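Local coordinates for nucleoprotein (Rift valley fever virus, PDB 3OV9) that encapsidates the viral genomic RNA, shielding it from nucleases, and assembles into ring-shaped hexamers that build the ribonucleoprotein used as template for transcription and replication, at residues A[125-130]-A[174-179]; A[145-150]-A[170-175]; A[139-144]-A[232-237]; A[150-155]-A[215-220]. All coordinates share one frame; numbering follows the deposited sequence. Where two conformers were deposited one is given.

Overall arrangement
Helix 159-180 organises most of this all-helical region. Contacts 1 and 2 both end on it, overlap at Leu174 and Gln175, and have centres 9 Å apart. Three of the four contacts start in the long link between helices 130-136 and 159-180: contact 3 at 139-144, contact 2 at 145-150 and contact 4 at 150-155, in chain order, while contact 1 begins before helix 130-136. Contact 2 is nested within the loop that contact 3 closes, and so is contact 4; the partner segments of contacts 4 and 3 lie on the consecutive helices 211-220 and 232-243. Contacts 1 and 4 are farthest apart, 22 Å between centres. The link thus ties the C-terminal helices to helix 159-180 within one compact subunit.

Contact 1 of 4, residues A[125-130]-A[174-179]; sequences WLPVTG and LQFSRV
Val128 and Pro127 lean on one side of helix 159-180, meeting Gln175, Phe176 and Val179. No hydrogen bond crosses; the contact is packing of carbon on carbon, with two methyls also lying against carbonyl oxygens. Among the aliphatic pairs, the tightest joins Val128 CG2 to Val179 CG2 at 3.7 Å, the two side chains crossing obliquely. The same Val128 CG2 lies 3.8 Å from Phe176 CA, so this methyl touches the helix backbone as well as a side chain. Its placement follows from chi1 of -177°, which sets CG1 anti to the backbone N and leaves CG2 anti to the carbonyl carbon; Val128 CG1 comes within 4.2 Å of Gln175 CB. Val179 CG1 adds a looser touch, 3.9 Å from Pro127 O.

The aromatic part is carried by Phe176, whose ring Pro127 reaches with CG, 3.8 Å from Phe176 CE1. CG of Phe176 stands anti to its backbone N (chi1 -175°), and the ring also meets that of Tyr172 one helical turn earlier, the planes at about 25°.

Met133 of helix 130-136 touches both Val128 and Gln175 and extends the apolar patch. Trp125, at the start of 125-130, packs on Val25 of a second subunit and is probably important for dimerization. The arrangement is that of a loop between two helices, 112-122 and 130-136, laid against a third in an orthogonal helical bundle.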
loop_
_atom_site.group_PDB
_atom_site.type_symbol
_atom_site.label_atom_id
_atom_site.label_comp_id
_atom_site.label_asym_id
_atom_site.label_seq_id
_atom_site.Cartn_x
_atom_site.Cartn_y
_atom_site.Cartn_z
ATOM N N TRP A 125 -20.692 -28.952 15.139
ATOM C CA TRP A 125 -20.603 -28.638 13.711
ATOM C C TRP A 125 -20.734 -27.145 13.400
ATOM O O TRP A 125 -20.834 -26.748 12.234
ATOM C CB TRP A 125 -21.613 -29.460 12.908
ATOM C CG TRP A 125 -21.416 -30.936 13.069
ATOM C CD1 TRP A 125 -20.387 -31.686 12.570
ATOM C CD2 TRP A 125 -22.263 -31.841 13.783
ATOM N NE1 TRP A 125 -20.544 -33.003 12.929
ATOM C CE2 TRP A 125 -21.688 -33.127 13.674
ATOM C CE3 TRP A 125 -23.455 -31.692 14.506
ATOM C CZ2 TRP A 125 -22.265 -34.259 14.259
ATOM C CZ3 TRP A 125 -24.028 -32.819 15.086
ATOM C CH2 TRP A 125 -23.430 -34.085 14.961
ATOM N N LEU A 126 -20.724 -26.324 14.448
ATOM C CA LEU A 126 -20.734 -24.872 14.303
ATOM C C LEU A 126 -19.311 -24.352 14.067
ATOM O O LEU A 126 -18.344 -25.047 14.399
ATOM C CB LEU A 126 -21.341 -24.220 15.552
ATOM C CG LEU A 126 -22.736 -24.678 15.988
ATOM C CD1 LEU A 126 -23.072 -24.093 17.355
ATOM C CD2 LEU A 126 -23.804 -24.311 14.961
ATOM N N PRO A 127 -19.174 -23.137 13.488
ATOM C CA PRO A 127 -17.850 -22.545 13.246
ATOM C C PRO A 127 -16.991 -22.488 14.509
ATOM O O PRO A 127 -15.806 -22.831 14.466
ATOM C CB PRO A 127 -18.184 -21.137 12.752
ATOM C CG PRO A 127 -19.507 -21.287 12.101
ATOM C CD PRO A 127 -20.250 -22.282 12.949
ATOM N N VAL A 128 -17.591 -22.056 15.616
ATOM C CA VAL A 128 -16.983 -22.197 16.932
ATOM C C VAL A 128 -17.774 -23.275 17.664
ATOM O O VAL A 128 -18.980 -23.137 17.869
ATOM C CB VAL A 128 -17.005 -20.874 17.733
ATOM C CG1 VAL A 128 -16.288 -21.041 19.066
ATOM C CG2 VAL A 128 -16.369 -19.750 16.932
ATOM N N THR A 129 -17.097 -24.359 18.032
ATOM C CA THR A 129 -17.763 -25.501 18.653
ATOM C C THR A 129 -18.047 -25.227 20.125
ATOM O O THR A 129 -17.438 -24.340 20.727
ATOM C CB THR A 129 -16.928 -26.799 18.532
ATOM O OG1 THR A 129 -15.694 -26.644 19.245
ATOM C CG2 THR A 129 -16.644 -27.134 17.066
ATOM N N GLY A 130 -18.979 -25.991 20.689
ATOM C CA GLY A 130 -19.256 -25.948 22.123
ATOM C C GLY A 130 -18.030 -26.290 22.952
ATOM O O GLY A 130 -17.788 -25.675 23.990
ATOM N N LEU A 174 -17.875 -12.687 20.413
ATOM C CA LEU A 174 -16.467 -12.315 20.281
ATOM C C LEU A 174 -15.678 -13.370 19.504
ATOM O O LEU A 174 -14.924 -13.035 18.587
ATOM C CB LEU A 174 -15.849 -12.092 21.668
ATOM C CG LEU A 174 -14.363 -11.734 21.792
ATOM C CD1 LEU A 174 -14.048 -10.403 21.122
ATOM C CD2 LEU A 174 -13.955 -11.705 23.259
ATOM N N GLN A 175 -15.866 -14.636 19.871
ATOM C CA GLN A 175 -15.169 -15.750 19.225
ATOM C C GLN A 175 -15.676 -15.966 17.805
ATOM O O GLN A 175 -14.884 -16.098 16.870
ATOM C CB GLN A 175 -15.327 -17.047 20.032
ATOM C CG GLN A 175 -15.154 -16.906 21.541
ATOM C CD GLN A 175 -13.847 -16.242 21.944
ATOM O OE1 GLN A 175 -12.767 -16.623 21.481
ATOM N NE2 GLN A 175 -13.940 -15.248 22.822
ATOM N N PHE A 176 -17.000 -15.989 17.661
ATOM C CA PHE A 176 -17.675 -16.219 16.385
ATOM C C PHE A 176 -17.278 -15.191 15.326
ATOM O O PHE A 176 -16.950 -15.559 14.197
ATOM C CB PHE A 176 -19.193 -16.215 16.603
ATOM C CG PHE A 176 -20.000 -16.563 15.381
ATOM C CD1 PHE A 176 -20.051 -17.874 14.910
ATOM C CD2 PHE A 176 -20.736 -15.584 14.720
ATOM C CE1 PHE A 176 -20.812 -18.198 13.788
ATOM C CE2 PHE A 176 -21.498 -15.897 13.598
ATOM C CZ PHE A 176 -21.537 -17.208 13.131
ATOM N N SER A 177 -17.294 -13.913 15.705
ATOM C CA SER A 177 -16.971 -12.812 14.793
ATOM C C SER A 177 -15.529 -12.857 14.294
ATOM O O SER A 177 -15.249 -12.441 13.169
ATOM C CB SER A 177 -17.241 -11.461 15.455
ATOM O OG SER A 177 -18.610 -11.325 15.794
ATOM N N ARG A 178 -14.625 -13.354 15.134
ATOM C CA ARG A 178 -13.214 -13.475 14.772
ATOM C C ARG A 178 -12.933 -14.697 13.895
ATOM O O ARG A 178 -12.042 -14.663 13.045
ATOM C CB ARG A 178 -12.326 -13.486 16.021
ATOM C CG ARG A 178 -12.183 -12.122 16.688
ATOM C CD ARG A 178 -10.857 -11.994 17.425
ATOM N NE ARG A 178 -10.928 -12.457 18.808
ATOM C CZ ARG A 178 -10.772 -11.679 19.878
ATOM N NH1 ARG A 178 -10.524 -10.382 19.741
ATOM N NH2 ARG A 178 -10.855 -12.203 21.092
ATOM N N VAL A 179 -13.699 -15.768 14.101
ATOM C CA VAL A 179 -13.525 -17.011 13.341
ATOM C C VAL A 179 -14.063 -16.893 11.911
ATOM O O VAL A 179 -13.384 -17.278 10.955
ATOM C CB VAL A 179 -14.137 -18.236 14.084
ATOM C CG1 VAL A 179 -14.310 -19.432 13.150
ATOM C CG2 VAL A 179 -13.268 -18.622 15.274
#

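Contact 2 of 4, residues A[145-150]-A[170-175]; sequences MHPSFA and SLYLLQ
Tyr172 projects from helix 159-180 toward the backbone of Met145 and His146, and its side chain makes most of the contact. From CB, which lies against the hydroxyl of Tyr140, the chain turns through a chi1 of 154°, placing CG anti to the backbone N. Tyr172 CG is 3.9 Å from Met145 CA. That CA stands over the centre of the ring, 3.6 Å from the Tyr172 centroid and 6° off the normal, a CH-pi contact. On one side Tyr172 CD1 meets Met145 CB at 4.0 Å. Across the ring, Tyr172 CE2 comes within 3.4 Å of His146 N.

The contact lies within an orthogonal helical bundle, where the link between helices 130-136 and 159-180 folds back over the latter, with helix 112-122 touching the link through His146 and Ser148.

Further out, Tyr172 CZ lies 3.3 Å from Met145 C. The hydroxyl at the tip, Tyr172 OH, reaches His146 CA at 3.2 Å, while Pro147 CD sits at the ring edge, near its plane. Tyr172 OH also hydrogen-bonds a water at 2.8 Å, and the same water donates to Met145 O, bridging the two segments. Alongside, Pro147 CG touches Leu173 CD2 at 4.0 Å.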
loop_
_atom_site.group_PDB
_atom_site.type_symbol
_atom_site.label_atom_id
_atom_site.label_comp_id
_atom_site.label_asym_id
_atom_site.label_seq_id
_atom_site.Cartn_x
_atom_site.Cartn_y
_atom_site.Cartn_z
ATOM N N MET A 145 -25.327 -19.792 21.328
ATOM C CA MET A 145 -24.291 -19.899 20.298
ATOM C C MET A 145 -24.760 -19.608 18.867
ATOM O O MET A 145 -24.412 -20.322 17.924
ATOM C CB MET A 145 -23.579 -21.256 20.389
ATOM C CG MET A 145 -22.768 -21.436 21.662
ATOM S SD MET A 145 -21.906 -23.022 21.744
ATOM C CE MET A 145 -20.819 -22.886 20.325
ATOM N N HIS A 146 -25.550 -18.547 18.717
ATOM C CA HIS A 146 -25.849 -17.958 17.407
ATOM C C HIS A 146 -26.355 -16.533 17.624
ATOM O O HIS A 146 -26.976 -16.262 18.654
ATOM C CB HIS A 146 -26.872 -18.791 16.628
ATOM C CG HIS A 146 -26.874 -18.506 15.158
ATOM N ND1 HIS A 146 -27.795 -17.672 14.561
ATOM C CD2 HIS A 146 -26.040 -18.910 14.170
ATOM C CE1 HIS A 146 -27.547 -17.598 13.267
ATOM N NE2 HIS A 146 -26.484 -18.336 13.003
ATOM N N PRO A 147 -26.075 -15.606 16.679
ATOM C CA PRO A 147 -26.604 -14.244 16.845
ATOM C C PRO A 147 -28.130 -14.192 16.986
ATOM O O PRO A 147 -28.657 -13.248 17.588
ATOM C CB PRO A 147 -26.146 -13.535 15.567
ATOM C CG PRO A 147 -24.883 -14.240 15.200
ATOM C CD PRO A 147 -25.114 -15.682 15.559
ATOM N N SER A 148 -28.815 -15.209 16.460
ATOM C CA SER A 148 -30.270 -15.364 16.597
ATOM C C SER A 148 -30.749 -15.281 18.044
ATOM O O SER A 148 -31.874 -14.852 18.298
ATOM C CB SER A 148 -30.731 -16.703 16.001
ATOM O OG SER A 148 -30.420 -16.788 14.621
ATOM N N PHE A 149 -29.896 -15.689 18.985
ATOM C CA PHE A 149 -30.250 -15.724 20.410
ATOM C C PHE A 149 -30.692 -14.371 20.963
ATOM O O PHE A 149 -31.506 -14.311 21.890
ATOM C CB PHE A 149 -29.094 -16.278 21.260
ATOM C CG PHE A 149 -29.296 -16.097 22.740
ATOM C CD1 PHE A 149 -30.137 -16.952 23.449
ATOM C CD2 PHE A 149 -28.677 -15.051 23.416
ATOM C CE1 PHE A 149 -30.340 -16.773 24.813
ATOM C CE2 PHE A 149 -28.876 -14.864 24.783
ATOM C CZ PHE A 149 -29.711 -15.728 25.480
ATOM N N ALA A 150 -30.145 -13.293 20.407
ATOM C CA ALA A 150 -30.496 -11.939 20.844
ATOM C C ALA A 150 -32.010 -11.685 20.855
ATOM O O ALA A 150 -32.511 -10.964 21.720
ATOM C CB ALA A 150 -29.785 -10.908 19.987
ATOM N N SER A 170 -22.190 -12.379 24.608
ATOM C CA SER A 170 -21.113 -11.631 23.950
ATOM C C SER A 170 -19.776 -12.382 23.925
ATOM O O SER A 170 -18.947 -12.141 23.039
ATOM C CB SER A 170 -20.943 -10.249 24.582
ATOM O OG SER A 170 -22.088 -9.440 24.351
ATOM N N LEU A 171 -19.572 -13.288 24.884
ATOM C CA LEU A 171 -18.380 -14.143 24.882
ATOM C C LEU A 171 -18.337 -14.978 23.605
ATOM O O LEU A 171 -17.299 -15.042 22.940
ATOM C CB LEU A 171 -18.317 -15.042 26.124
ATOM C CG LEU A 171 -17.041 -15.883 26.292
ATOM C CD1 LEU A 171 -15.862 -15.024 26.745
ATOM C CD2 LEU A 171 -17.264 -17.041 27.259
ATOM N N TYR A 172 -19.470 -15.599 23.263
ATOM C CA TYR A 172 -19.608 -16.324 21.999
ATOM C C TYR A 172 -19.451 -15.411 20.781
ATOM O O TYR A 172 -18.763 -15.770 19.824
ATOM C CB TYR A 172 -20.942 -17.084 21.924
ATOM C CG TYR A 172 -21.417 -17.313 20.503
ATOM C CD1 TYR A 172 -20.922 -18.373 19.738
ATOM C CD2 TYR A 172 -22.345 -16.453 19.914
ATOM C CE1 TYR A 172 -21.349 -18.573 18.426
ATOM C CE2 TYR A 172 -22.771 -16.640 18.609
ATOM C CZ TYR A 172 -22.274 -17.698 17.869
ATOM O OH TYR A 172 -22.709 -17.877 16.576
ATOM N N LEU A 173 -20.104 -14.247 20.814
ATOM C CA LEU A 173 -20.094 -13.319 19.680
ATOM C C LEU A 173 -18.687 -12.823 19.368
ATOM O O LEU A 173 -18.355 -12.578 18.208
ATOM C CB LEU A 173 -21.031 -12.132 19.920
ATOM C CG LEU A 173 -22.542 -12.379 19.861
ATOM C CD1 LEU A 173 -23.278 -11.121 20.279
ATOM C CD2 LEU A 173 -22.982 -12.816 18.471
ATOM N N LEU A 174 -17.875 -12.687 20.413
ATOM C CA LEU A 174 -16.467 -12.315 20.281
ATOM C C LEU A 174 -15.678 -13.370 19.504
ATOM O O LEU A 174 -14.924 -13.035 18.587
ATOM C CB LEU A 174 -15.849 -12.092 21.668
ATOM C CG LEU A 174 -14.363 -11.734 21.792
ATOM C CD1 LEU A 174 -14.048 -10.403 21.122
ATOM C CD2 LEU A 174 -13.955 -11.705 23.259
ATOM N N GLN A 175 -15.866 -14.636 19.871
ATOM C CA GLN A 175 -15.169 -15.750 19.225
ATOM C C GLN A 175 -15.676 -15.966 17.805
ATOM O O GLN A 175 -14.884 -16.098 16.870
ATOM C CB GLN A 175 -15.327 -17.047 20.032
ATOM C CG GLN A 175 -15.154 -16.906 21.541
ATOM C CD GLN A 175 -13.847 -16.242 21.944
ATOM O OE1 GLN A 175 -12.767 -16.623 21.481
ATOM N NE2 GLN A 175 -13.940 -15.248 22.822
HETATM O O HOH W 1 -22.798 -20.563 15.864
#

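Contact 3 of 4, residues A[139-144]-A[232-237]; sequences AYPRHM and AAVMAA
Ala233 and Val234, with 42 Å² each covered, meet the 139-144 segment through methyl groups near the start of helix 232-243. Ala233 CB is directed at the loop and lies 3.5 Å from Ala139 O; Pro141 CG is its other neighbour, at 4.2 Å. Val234 uses a single branch, CG2, which sits 3.9 Å from Met144 CE and 4.0 Å from Pro141 CG. A chi1 of 171° puts CG1 of Val234 anti to the backbone N, leaving CG2 for this double contact. Both partners cross the valine at about a right angle, and Met144, extended beyond CG, makes its contact with the terminal methyl CE.

Here the C-terminal helix of an orthogonal bundle is seated on the link that follows helix 130-136, with Ala168 of helix 159-180 touching Met144, Val234 and Ala237.

One turn beyond Ala233, Ala237 places CB 3.7 Å from Tyr140 CE1, obliquely to the ring. Pro141 CD lies above one face of that ring, toward the rim, and the Tyr140 hydroxyl hydrogen-bonds to Ala168 O. Arg142 NH1 donates to Tyr140 O at 2.8 Å, on a lone pair in the carbonyl plane (N-H...O 158°), and is salt-bridged to Asp134 OD1.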
loop_
_atom_site.group_PDB
_atom_site.type_symbol
_atom_site.label_atom_id
_atom_site.label_comp_id
_atom_site.label_asym_id
_atom_site.label_seq_id
_atom_site.Cartn_x
_atom_site.Cartn_y
_atom_site.Cartn_z
ATOM N N ALA A 139 -18.972 -25.342 30.734
ATOM C CA ALA A 139 -20.373 -25.632 30.396
ATOM C C ALA A 139 -21.093 -24.440 29.759
ATOM O O ALA A 139 -22.199 -24.071 30.175
ATOM C CB ALA A 139 -21.138 -26.145 31.626
ATOM N N TYR A 140 -20.461 -23.844 28.751
ATOM C CA TYR A 140 -21.038 -22.686 28.071
ATOM C C TYR A 140 -22.417 -23.023 27.498
ATOM O O TYR A 140 -22.581 -24.062 26.870
ATOM C CB TYR A 140 -20.113 -22.153 26.967
ATOM C CG TYR A 140 -20.642 -20.864 26.380
ATOM C CD1 TYR A 140 -20.368 -19.642 26.988
ATOM C CD2 TYR A 140 -21.458 -20.874 25.245
ATOM C CE1 TYR A 140 -20.877 -18.455 26.475
ATOM C CE2 TYR A 140 -21.974 -19.692 24.723
ATOM C CZ TYR A 140 -21.679 -18.486 25.346
ATOM O OH TYR A 140 -22.181 -17.312 24.839
ATOM N N PRO A 141 -23.415 -22.143 27.720
ATOM C CA PRO A 141 -24.769 -22.414 27.240
ATOM C C PRO A 141 -24.876 -22.475 25.716
ATOM O O PRO A 141 -24.663 -21.472 25.028
ATOM C CB PRO A 141 -25.579 -21.227 27.783
ATOM C CG PRO A 141 -24.794 -20.726 28.931
ATOM C CD PRO A 141 -23.366 -20.912 28.528
ATOM N N ARG A 142 -25.215 -23.656 25.206
ATOM C CA ARG A 142 -25.338 -23.879 23.768
ATOM C C ARG A 142 -26.417 -23.012 23.119
ATOM O O ARG A 142 -26.259 -22.578 21.985
ATOM C CB ARG A 142 -25.571 -25.365 23.461
ATOM C CG ARG A 142 -24.295 -26.177 23.195
ATOM C CD ARG A 142 -23.318 -26.119 24.357
ATOM N NE ARG A 142 -22.232 -27.094 24.237
ATOM C CZ ARG A 142 -21.119 -27.065 24.965
ATOM N NH1 ARG A 142 -20.926 -26.105 25.860
ATOM N NH2 ARG A 142 -20.188 -27.995 24.792
ATOM N N HIS A 143 -27.499 -22.744 23.852
ATOM C CA HIS A 143 -28.597 -21.913 23.350
ATOM C C HIS A 143 -28.158 -20.502 22.930
ATOM O O HIS A 143 -28.850 -19.844 22.148
ATOM C CB HIS A 143 -29.715 -21.808 24.397
ATOM C CG HIS A 143 -30.424 -23.101 24.662
ATOM N ND1 HIS A 143 -30.007 -23.992 25.626
ATOM C CD2 HIS A 143 -31.528 -23.644 24.097
ATOM C CE1 HIS A 143 -30.821 -25.033 25.642
ATOM N NE2 HIS A 143 -31.752 -24.847 24.725
ATOM N N MET A 144 -27.015 -20.051 23.451
ATOM C CA MET A 144 -26.497 -18.705 23.179
ATOM C C MET A 144 -25.583 -18.642 21.949
ATOM O O MET A 144 -25.124 -17.563 21.567
ATOM C CB MET A 144 -25.735 -18.164 24.401
ATOM C CG MET A 144 -26.593 -17.833 25.618
ATOM S SD MET A 144 -25.640 -17.087 26.958
ATOM C CE MET A 144 -26.971 -16.372 27.929
ATOM N N ALA A 232 -25.881 -20.545 36.849
ATOM C CA ALA A 232 -24.460 -20.553 37.186
ATOM C C ALA A 232 -23.569 -20.463 35.944
ATOM O O ALA A 232 -22.594 -19.712 35.933
ATOM C CB ALA A 232 -24.118 -21.792 38.005
ATOM N N ALA A 233 -23.925 -21.217 34.904
ATOM C CA ALA A 233 -23.186 -21.225 33.638
ATOM C C ALA A 233 -23.195 -19.867 32.939
ATOM O O ALA A 233 -22.195 -19.467 32.344
ATOM C CB ALA A 233 -23.732 -22.304 32.711
ATOM N N VAL A 234 -24.328 -19.167 33.011
ATOM C CA VAL A 234 -24.438 -17.821 32.449
ATOM C C VAL A 234 -23.542 -16.842 33.215
ATOM O O VAL A 234 -22.813 -16.061 32.604
ATOM C CB VAL A 234 -25.913 -17.327 32.401
ATOM C CG1 VAL A 234 -25.986 -15.849 32.032
ATOM C CG2 VAL A 234 -26.711 -18.152 31.398
ATOM N N MET A 235 -23.581 -16.909 34.547
ATOM C CA MET A 235 -22.753 -16.043 35.391
ATOM C C MET A 235 -21.266 -16.269 35.128
ATOM O O MET A 235 -20.495 -15.311 35.031
ATOM C CB MET A 235 -23.073 -16.237 36.880
ATOM C CG MET A 235 -24.501 -15.849 37.288
ATOM S SD MET A 235 -25.017 -14.173 36.833
ATOM C CE MET A 235 -23.966 -13.168 37.877
ATOM N N ALA A 236 -20.880 -17.537 34.997
ATOM C CA ALA A 236 -19.503 -17.905 34.666
ATOM C C ALA A 236 -19.056 -17.301 33.333
ATOM O O ALA A 236 -17.949 -16.766 33.225
ATOM C CB ALA A 236 -19.350 -19.419 34.645
ATOM N N ALA A 237 -19.928 -17.375 32.328
ATOM C CA ALA A 237 -19.625 -16.836 31.002
ATOM C C ALA A 237 -19.568 -15.309 30.984
ATOM O O ALA A 237 -18.768 -14.727 30.250
ATOM C CB ALA A 237 -20.617 -17.354 29.973
#

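Contact 4 of 4, residues A[150-155]-A[215-220]; sequences AGMVDP and REFLKA
Asp154 and Arg215 form a salt bridge in which a single carboxylate oxygen does the work. Arg215 NE donates to Asp154 OD2 at 2.8 Å with an N-H...O angle of 152°, reaching the oxygen on its anti side. A weak second bond runs from Arg215 NH2 to the same Asp154 OD2 at 3.2 Å. The oxygen lies near the guanidinium plane, at its edge; both bonds end on OD2 and the carboxylate and guanidinium planes are 39° apart, so the pairing is neither two-oxygen nor flat. Asp154 OD1 instead hydrogen-bonds to Ser156 OG, which probably helps fix the carboxylate rotation.

At the other end of the contact, Met152 meets Phe217 in a Met-aromatic contact. Met152 SD is 4.0 Å from the centroid of the Phe217 ring and 3.5 Å from Phe217 CD2, in an oblique position 36° off the ring normal. The methionine chain is bent at chi2, which carries SD to the ring. Between these two pairs, Leu218 CG lies 3.4 Å from Met152 O.

Arg8 of a second subunit packs on both Met152 and Phe217. Within the chain, helix 211-220 lies on one side of the 150-155 segment, while Val153, turned away from it, packs on helices 159-180 and 189-204.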
loop_
_atom_site.group_PDB
_atom_site.type_symbol
_atom_site.label_atom_id
_atom_site.label_comp_id
_atom_site.label_asym_id
_atom_site.label_seq_id
_atom_site.Cartn_x
_atom_site.Cartn_y
_atom_site.Cartn_z
ATOM N N ALA A 150 -30.145 -13.293 20.407
ATOM C CA ALA A 150 -30.496 -11.939 20.844
ATOM C C ALA A 150 -32.010 -11.685 20.855
ATOM O O ALA A 150 -32.511 -10.964 21.720
ATOM C CB ALA A 150 -29.785 -10.908 19.987
ATOM N N GLY A 151 -32.727 -12.296 19.910
ATOM C CA GLY A 151 -34.186 -12.166 19.813
ATOM C C GLY A 151 -34.969 -12.928 20.872
ATOM O O GLY A 151 -36.201 -12.882 20.893
ATOM N N MET A 152 -34.255 -13.637 21.744
ATOM C CA MET A 152 -34.869 -14.373 22.851
ATOM C C MET A 152 -34.688 -13.655 24.184
ATOM O O MET A 152 -35.204 -14.099 25.217
ATOM C CB MET A 152 -34.288 -15.790 22.945
ATOM C CG MET A 152 -34.631 -16.706 21.782
ATOM S SD MET A 152 -36.320 -17.323 21.825
ATOM C CE MET A 152 -37.155 -16.125 20.782
ATOM N N VAL A 153 -33.959 -12.543 24.157
ATOM C CA VAL A 153 -33.621 -11.813 25.374
ATOM C C VAL A 153 -34.754 -10.853 25.741
ATOM O O VAL A 153 -35.232 -10.097 24.896
ATOM C CB VAL A 153 -32.271 -11.054 25.229
ATOM C CG1 VAL A 153 -31.914 -10.332 26.515
ATOM C CG2 VAL A 153 -31.152 -12.018 24.851
ATOM N N ASP A 154 -35.184 -10.923 26.998
ATOM C CA ASP A 154 -36.211 -10.038 27.549
ATOM C C ASP A 154 -35.556 -8.780 28.130
ATOM O O ASP A 154 -34.906 -8.852 29.175
ATOM C CB ASP A 154 -37.007 -10.788 28.627
ATOM C CG ASP A 154 -38.054 -9.918 29.320
ATOM O OD1 ASP A 154 -38.258 -8.754 28.913
ATOM O OD2 ASP A 154 -38.674 -10.409 30.286
ATOM N N PRO A 155 -35.736 -7.619 27.464
ATOM C CA PRO A 155 -35.090 -6.374 27.904
ATOM C C PRO A 155 -35.675 -5.791 29.194
ATOM O O PRO A 155 -35.147 -4.803 29.714
ATOM C CB PRO A 155 -35.332 -5.420 26.729
ATOM C CG PRO A 155 -36.583 -5.911 26.104
ATOM C CD PRO A 155 -36.555 -7.410 26.255
ATOM N N ARG A 215 -38.900 -14.212 27.953
ATOM C CA ARG A 215 -38.448 -14.729 29.246
ATOM C C ARG A 215 -38.834 -16.197 29.442
ATOM O O ARG A 215 -38.082 -16.956 30.066
ATOM C CB ARG A 215 -38.950 -13.874 30.415
ATOM C CG ARG A 215 -38.093 -14.045 31.673
ATOM C CD ARG A 215 -38.621 -13.258 32.857
ATOM N NE ARG A 215 -38.501 -11.817 32.658
ATOM C CZ ARG A 215 -38.616 -10.912 33.627
ATOM N NH1 ARG A 215 -38.844 -11.291 34.879
ATOM N NH2 ARG A 215 -38.490 -9.624 33.343
ATOM N N GLU A 216 -39.995 -16.584 28.909
ATOM C CA GLU A 216 -40.445 -17.973 28.964
ATOM C C GLU A 216 -39.476 -18.900 28.232
ATOM O O GLU A 216 -39.203 -20.010 28.699
ATOM C CB GLU A 216 -41.857 -18.125 28.395
ATOM C CG GLU A 216 -42.965 -17.828 29.390
ATOM C CD GLU A 216 -44.299 -18.406 28.960
ATOM O OE1 GLU A 216 -44.382 -18.937 27.833
ATOM O OE2 GLU A 216 -45.263 -18.333 29.750
ATOM N N PHE A 217 -38.955 -18.441 27.096
ATOM C CA PHE A 217 -37.955 -19.210 26.353
ATOM C C PHE A 217 -36.664 -19.314 27.156
ATOM O O PHE A 217 -36.087 -20.397 27.265
ATOM C CB PHE A 217 -37.680 -18.595 24.977
ATOM C CG PHE A 217 -38.718 -18.920 23.935
ATOM C CD1 PHE A 217 -38.992 -20.240 23.586
ATOM C CD2 PHE A 217 -39.400 -17.901 23.277
ATOM C CE1 PHE A 217 -39.943 -20.540 22.612
ATOM C CE2 PHE A 217 -40.351 -18.189 22.303
ATOM C CZ PHE A 217 -40.624 -19.514 21.970
ATOM N N LEU A 218 -36.226 -18.192 27.728
ATOM C CA LEU A 218 -35.018 -18.164 28.565
ATOM C C LEU A 218 -35.115 -19.145 29.731
ATOM O O LEU A 218 -34.141 -19.822 30.067
ATOM C CB LEU A 218 -34.726 -16.750 29.082
ATOM C CG LEU A 218 -34.301 -15.669 28.081
ATOM C CD1 LEU A 218 -34.017 -14.362 28.802
ATOM C CD2 LEU A 218 -33.076 -16.104 27.265
ATOM N N LYS A 219 -36.300 -19.214 30.337
ATOM C CA LYS A 219 -36.568 -20.144 31.428
ATOM C C LYS A 219 -36.553 -21.588 30.928
ATOM O O LYS A 219 -35.926 -22.458 31.544
ATOM C CB LYS A 219 -37.912 -19.819 32.089
ATOM C CG LYS A 219 -38.068 -20.411 33.479
ATOM C CD LYS A 219 -39.532 -20.538 33.880
ATOM C CE LYS A 219 -39.675 -21.049 35.308
ATOM N NZ LYS A 219 -38.967 -22.345 35.528
ATOM N N ALA A 220 -37.237 -21.832 29.810
ATOM C CA ALA A 220 -37.282 -23.158 29.192
ATOM C C ALA A 220 -35.894 -23.641 28.779
ATOM O O ALA A 220 -35.602 -24.833 28.887
ATOM C CB ALA A 220 -38.227 -23.171 28.000
#